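PDB 5ITG: sorbitol dehydrogenase from Gluconobacter oxydans, which probably oxidises D-sorbitol to L-sorbose, using an NADP(H) cofactor. Local coordinates for residues K207-D210 against P211-K215; A113-K116 against H117-D120. All coordinates share one frame; numbering follows the deposited sequence.

Overall arrangement
Both contacts are local and lie in the part of the chain assigned to the Mannitol dehydrogenase Rossmann domain. Contact 2 comes first from the N terminus. It takes in all but the first two residues of helix 111-119, and Asp120 just after it. This helix follows strand 93-106 and leads to strand 125-128. Contact 1 comes later, at the corner where helix 194-209 ends and helix 211-220 begins. The two are in series, so neither nests in nor crosses the other, and neither closes a long loop. The centres of contacts 1 and 2 are about 21 Å apart. The nearest atoms of contacts 1 and 2 are about 11 Å apart. Helix 164-177 relates them: Leu115, Leu118 and Val119 of contact 2 and Arg209 and Leu213 of contact 1 all pack on it.

Contact 1 (K207-D210 against P211-K215); sequences KARD and PELAK
Asp210 caps the start of helix 211-220 as its N-cap residue. It is also the first residue to leave helix 194-209, so it forms the corner between two successive helices. Its carboxylate receives two backbone N-H groups of the first turn. Asp210 OD1 accepts from Glu212 N at 3.1 Å, and this donor stands above the carboxylate plane. OD2 takes a weak, longer bond from Leu213 N. CG lies anti to the backbone N (chi1 164°), which swings the carboxylate toward the first-turn N-H groups of the new helix. The helix dipole would probably stabilise its negative charge there. Glu212 OE2, 4.5 Å from Asp210 OD1, would probably offset part of this.

The helix's own bonding starts at the same residue. Ala214 N donates to Asp210 O at 3.0 Å, and Leu213 N makes a weak second bond to the same oxygen. Pro211, with no N-H to offer, takes the first helical position.

Packing closes the corner. The Ala214 CB methyl lies against the backbone of Lys207, 3.6 Å from Lys207 N. Leu213 is buried and also packs on Val169, Arg173 and Trp176 of helix 164-177. Leu213 CD2 meets the aliphatic stem of Arg209, at Arg209 CG, 3.9 Å away.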
loop_
_atom_site.group_PDB
_atom_site.type_symbol
_atom_site.label_atom_id
_atom_site.label_comp_id
_atom_site.label_asym_id
_atom_site.label_seq_id
_atom_site.Cartn_x
_atom_site.Cartn_y
_atom_site.Cartn_z
ATOM N N LYS A 207 -12.679 -24.543 -1.628
ATOM C CA LYS A 207 -12.344 -25.958 -1.505
ATOM C C LYS A 207 -13.107 -26.593 -0.347
ATOM O O LYS A 207 -13.641 -27.693 -0.473
ATOM C CB LYS A 207 -10.844 -26.138 -1.282
ATOM C CG LYS A 207 -10.413 -27.589 -1.229
ATOM C CD LYS A 207 -8.936 -27.720 -0.900
ATOM C CE LYS A 207 -8.505 -29.172 -0.958
ATOM N NZ LYS A 207 -8.814 -29.754 -2.298
ATOM N N ALA A 208 -13.154 -25.896 0.780
ATOM C CA ALA A 208 -13.860 -26.403 1.947
ATOM C C ALA A 208 -15.350 -26.481 1.652
ATOM O O ALA A 208 -16.028 -27.400 2.099
ATOM C CB ALA A 208 -13.610 -25.501 3.150
ATOM N N ARG A 209 -15.847 -25.509 0.895
ATOM C CA ARG A 209 -17.260 -25.446 0.533
ATOM C C ARG A 209 -17.645 -26.605 -0.388
ATOM O O ARG A 209 -18.619 -27.317 -0.128
ATOM C CB ARG A 209 -17.555 -24.111 -0.156
ATOM C CG ARG A 209 -18.986 -23.924 -0.622
ATOM C CD ARG A 209 -19.934 -23.698 0.543
ATOM N NE ARG A 209 -21.314 -23.571 0.085
ATOM C CZ ARG A 209 -22.022 -24.562 -0.447
ATOM N NH1 ARG A 209 -21.484 -25.766 -0.590
ATOM N NH2 ARG A 209 -23.270 -24.349 -0.839
ATOM N N ASP A 210 -16.873 -26.789 -1.456
ATOM C CA ASP A 210 -17.117 -27.851 -2.427
ATOM C C ASP A 210 -16.009 -27.908 -3.481
ATOM O O ASP A 210 -15.849 -26.985 -4.280
ATOM C CB ASP A 210 -18.476 -27.639 -3.106
ATOM C CG ASP A 210 -18.629 -28.452 -4.377
ATOM O OD1 ASP A 210 -18.086 -29.575 -4.440
ATOM O OD2 ASP A 210 -19.307 -27.971 -5.313
ATOM N N PRO A 211 -15.235 -29.006 -3.498
ATOM C CA PRO A 211 -14.136 -29.188 -4.454
ATOM C C PRO A 211 -14.486 -28.842 -5.901
ATOM O O PRO A 211 -13.707 -28.178 -6.588
ATOM C CB PRO A 211 -13.771 -30.657 -4.269
ATOM C CG PRO A 211 -14.003 -30.852 -2.799
ATOM C CD PRO A 211 -15.341 -30.171 -2.603
ATOM N N GLU A 212 -15.645 -29.290 -6.369
ATOM C CA GLU A 212 -16.057 -28.993 -7.736
ATOM C C GLU A 212 -16.205 -27.486 -7.941
ATOM O O GLU A 212 -15.897 -26.960 -9.012
ATOM C CB GLU A 212 -17.384 -29.678 -8.051
ATOM C CG GLU A 212 -17.316 -31.190 -8.068
ATOM C CD GLU A 212 -18.679 -31.820 -8.282
ATOM O OE1 GLU A 212 -19.390 -31.391 -9.220
ATOM O OE2 GLU A 212 -19.034 -32.745 -7.518
ATOM N N LEU A 213 -16.688 -26.797 -6.912
ATOM C CA LEU A 213 -16.870 -25.350 -6.982
ATOM C C LEU A 213 -15.525 -24.634 -7.067
ATOM O O LEU A 213 -15.372 -23.681 -7.826
ATOM C CB LEU A 213 -17.629 -24.845 -5.753
ATOM C CG LEU A 213 -17.754 -23.322 -5.638
ATOM C CD1 LEU A 213 -18.425 -22.752 -6.877
ATOM C CD2 LEU A 213 -18.546 -22.973 -4.387
ATOM N N ALA A 214 -14.555 -25.100 -6.284
ATOM C CA ALA A 214 -13.225 -24.496 -6.283
ATOM C C ALA A 214 -12.579 -24.711 -7.642
ATOM O O ALA A 214 -11.902 -23.826 -8.168
ATOM C CB ALA A 214 -12.369 -25.114 -5.191
ATOM N N LYS A 215 -12.797 -25.895 -8.207
ATOM C CA LYS A 215 -12.246 -26.221 -9.515
ATOM C C LYS A 215 -12.757 -25.222 -10.545
ATOM O O LYS A 215 -11.980 -24.679 -11.334
ATOM C CB LYS A 215 -12.647 -27.642 -9.925
ATOM C CG LYS A 215 -12.187 -28.029 -11.320
ATOM C CD LYS A 215 -12.710 -29.403 -11.729
ATOM C CE LYS A 215 -12.270 -29.757 -13.143
ATOM N NZ LYS A 215 -10.783 -29.743 -13.293
#

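Contact 2 (A113-K116 against H117-D120); sequences AVLK and HLVD
Leu118 N donates to Val114 O at 3.1 Å, in the carbonyl plane and with an N-H...O angle of 163°. Val119 N follows one residue on, bonding to Leu115 O at 3.0 Å. These i to i+4 bonds build the last turns of helix 111-119. At its C-terminal end the pattern weakens. The backbone bonds to Lys116 O, from Val119 N and Asp120 N, are both weak. A water also donates to Lys116 O at 3.0 Å.

The same water accepts from Lys116 NZ and donates to Asp120 OD2. It therefore links two oppositely charged side chains whose ends are not in direct contact. The lysine chain runs out extended and bends at its last torsion (chi4 -52°), which turns NZ back to the water. The other carboxylate oxygen, OD1, accepts from Ala122 N just beyond the helix.

On another side, the His117 ring offers ND1 edge-on to Ala113 O in a weak bond of 3.5 Å. The His117 side chain also touches Val29 of strand 26-31 and Val58 of strand 56-61.

The apolar side chains pack on the buried side. Val114 and Leu118 run side by side, with CG1 of Val114 3.8 Å from CD2 of Leu118. Leu118 CD2 also approaches Leu115 CD2, more loosely, at 4.4 Å. Leu118 reaches Val29 and Phe31 of strand 26-31 and Ala171 of helix 164-177. A serine in place of Leu118 would probably leave Val114 CG1 without its neighbour and open a gap against the sheet.

The chemistry thus divides the helix: apolar branches pack it against the sheet and helix 164-177, while a water and charged groups, Arg175 among them, finish its C-terminal end.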
loop_
_atom_site.group_PDB
_atom_site.type_symbol
_atom_site.label_atom_id
_atom_site.label_comp_id
_atom_site.label_asym_id
_atom_site.label_seq_id
_atom_site.Cartn_x
_atom_site.Cartn_y
_atom_site.Cartn_z
ATOM N N ALA A 113 -29.041 -8.393 -0.357
ATOM C CA ALA A 113 -28.806 -7.183 -1.144
ATOM C C ALA A 113 -27.404 -7.176 -1.757
ATOM O O ALA A 113 -27.214 -6.740 -2.896
ATOM C CB ALA A 113 -28.989 -5.953 -0.270
ATOM N N VAL A 114 -26.428 -7.650 -0.990
ATOM C CA VAL A 114 -25.051 -7.706 -1.462
ATOM C C VAL A 114 -24.918 -8.780 -2.530
ATOM O O VAL A 114 -24.276 -8.571 -3.559
ATOM C CB VAL A 114 -24.069 -8.031 -0.309
ATOM C CG1 VAL A 114 -22.672 -8.288 -0.870
ATOM C CG2 VAL A 114 -24.029 -6.877 0.674
ATOM N N LEU A 115 -25.534 -9.934 -2.275
ATOM C CA LEU A 115 -25.484 -11.051 -3.209
ATOM C C LEU A 115 -26.138 -10.728 -4.546
ATOM O O LEU A 115 -25.691 -11.213 -5.583
ATOM C CB LEU A 115 -26.138 -12.290 -2.592
ATOM C CG LEU A 115 -25.280 -13.065 -1.583
ATOM C CD1 LEU A 115 -26.108 -14.185 -0.967
ATOM C CD2 LEU A 115 -24.047 -13.636 -2.279
ATOM N N LYS A 116 -27.188 -9.909 -4.522
ATOM C CA LYS A 116 -27.870 -9.524 -5.753
ATOM C C LYS A 116 -26.899 -8.770 -6.656
ATOM O O LYS A 116 -26.848 -9.002 -7.867
ATOM C CB LYS A 116 -29.078 -8.629 -5.456
ATOM C CG LYS A 116 -29.886 -8.271 -6.694
ATOM C CD LYS A 116 -30.946 -7.212 -6.406
ATOM C CE LYS A 116 -31.795 -6.932 -7.647
ATOM N NZ LYS A 116 -30.952 -6.622 -8.848
ATOM N N HIS A 117 -26.130 -7.859 -6.069
ATOM C CA HIS A 117 -25.164 -7.100 -6.852
ATOM C C HIS A 117 -24.085 -8.026 -7.384
ATOM O O HIS A 117 -23.704 -7.945 -8.549
ATOM C CB HIS A 117 -24.514 -5.996 -6.009
ATOM C CG HIS A 117 -25.246 -4.691 -6.056
ATOM N ND1 HIS A 117 -26.062 -4.256 -5.035
ATOM C CD2 HIS A 117 -25.287 -3.728 -7.006
ATOM C CE1 HIS A 117 -26.573 -3.080 -5.351
ATOM N NE2 HIS A 117 -26.118 -2.737 -6.543
ATOM N N LEU A 118 -23.604 -8.908 -6.515
ATOM C CA LEU A 118 -22.557 -9.859 -6.857
ATOM C C LEU A 118 -22.910 -10.822 -7.996
ATOM O O LEU A 118 -22.022 -11.259 -8.737
ATOM C CB LEU A 118 -22.173 -10.654 -5.613
ATOM C CG LEU A 118 -20.888 -10.291 -4.864
ATOM C CD1 LEU A 118 -20.538 -8.824 -5.034
ATOM C CD2 LEU A 118 -21.059 -10.653 -3.400
ATOM N N VAL A 119 -24.190 -11.159 -8.142
ATOM C CA VAL A 119 -24.584 -12.080 -9.205
ATOM C C VAL A 119 -24.983 -11.383 -10.496
ATOM O O VAL A 119 -25.112 -12.034 -11.531
ATOM C CB VAL A 119 -25.755 -13.009 -8.778
ATOM C CG1 VAL A 119 -25.310 -13.944 -7.676
ATOM C CG2 VAL A 119 -26.943 -12.184 -8.338
ATOM N N ASP A 120 -25.168 -10.066 -10.441
ATOM C CA ASP A 120 -25.559 -9.299 -11.625
ATOM C C ASP A 120 -24.504 -9.413 -12.722
ATOM O O ASP A 120 -23.325 -9.144 -12.493
ATOM C CB ASP A 120 -25.769 -7.826 -11.260
ATOM C CG ASP A 120 -26.399 -7.029 -12.392
ATOM O OD1 ASP A 120 -25.799 -6.959 -13.484
ATOM O OD2 ASP A 120 -27.499 -6.473 -12.190
HETATM O O HOH W 1 -28.787 -8.311 -10.039
#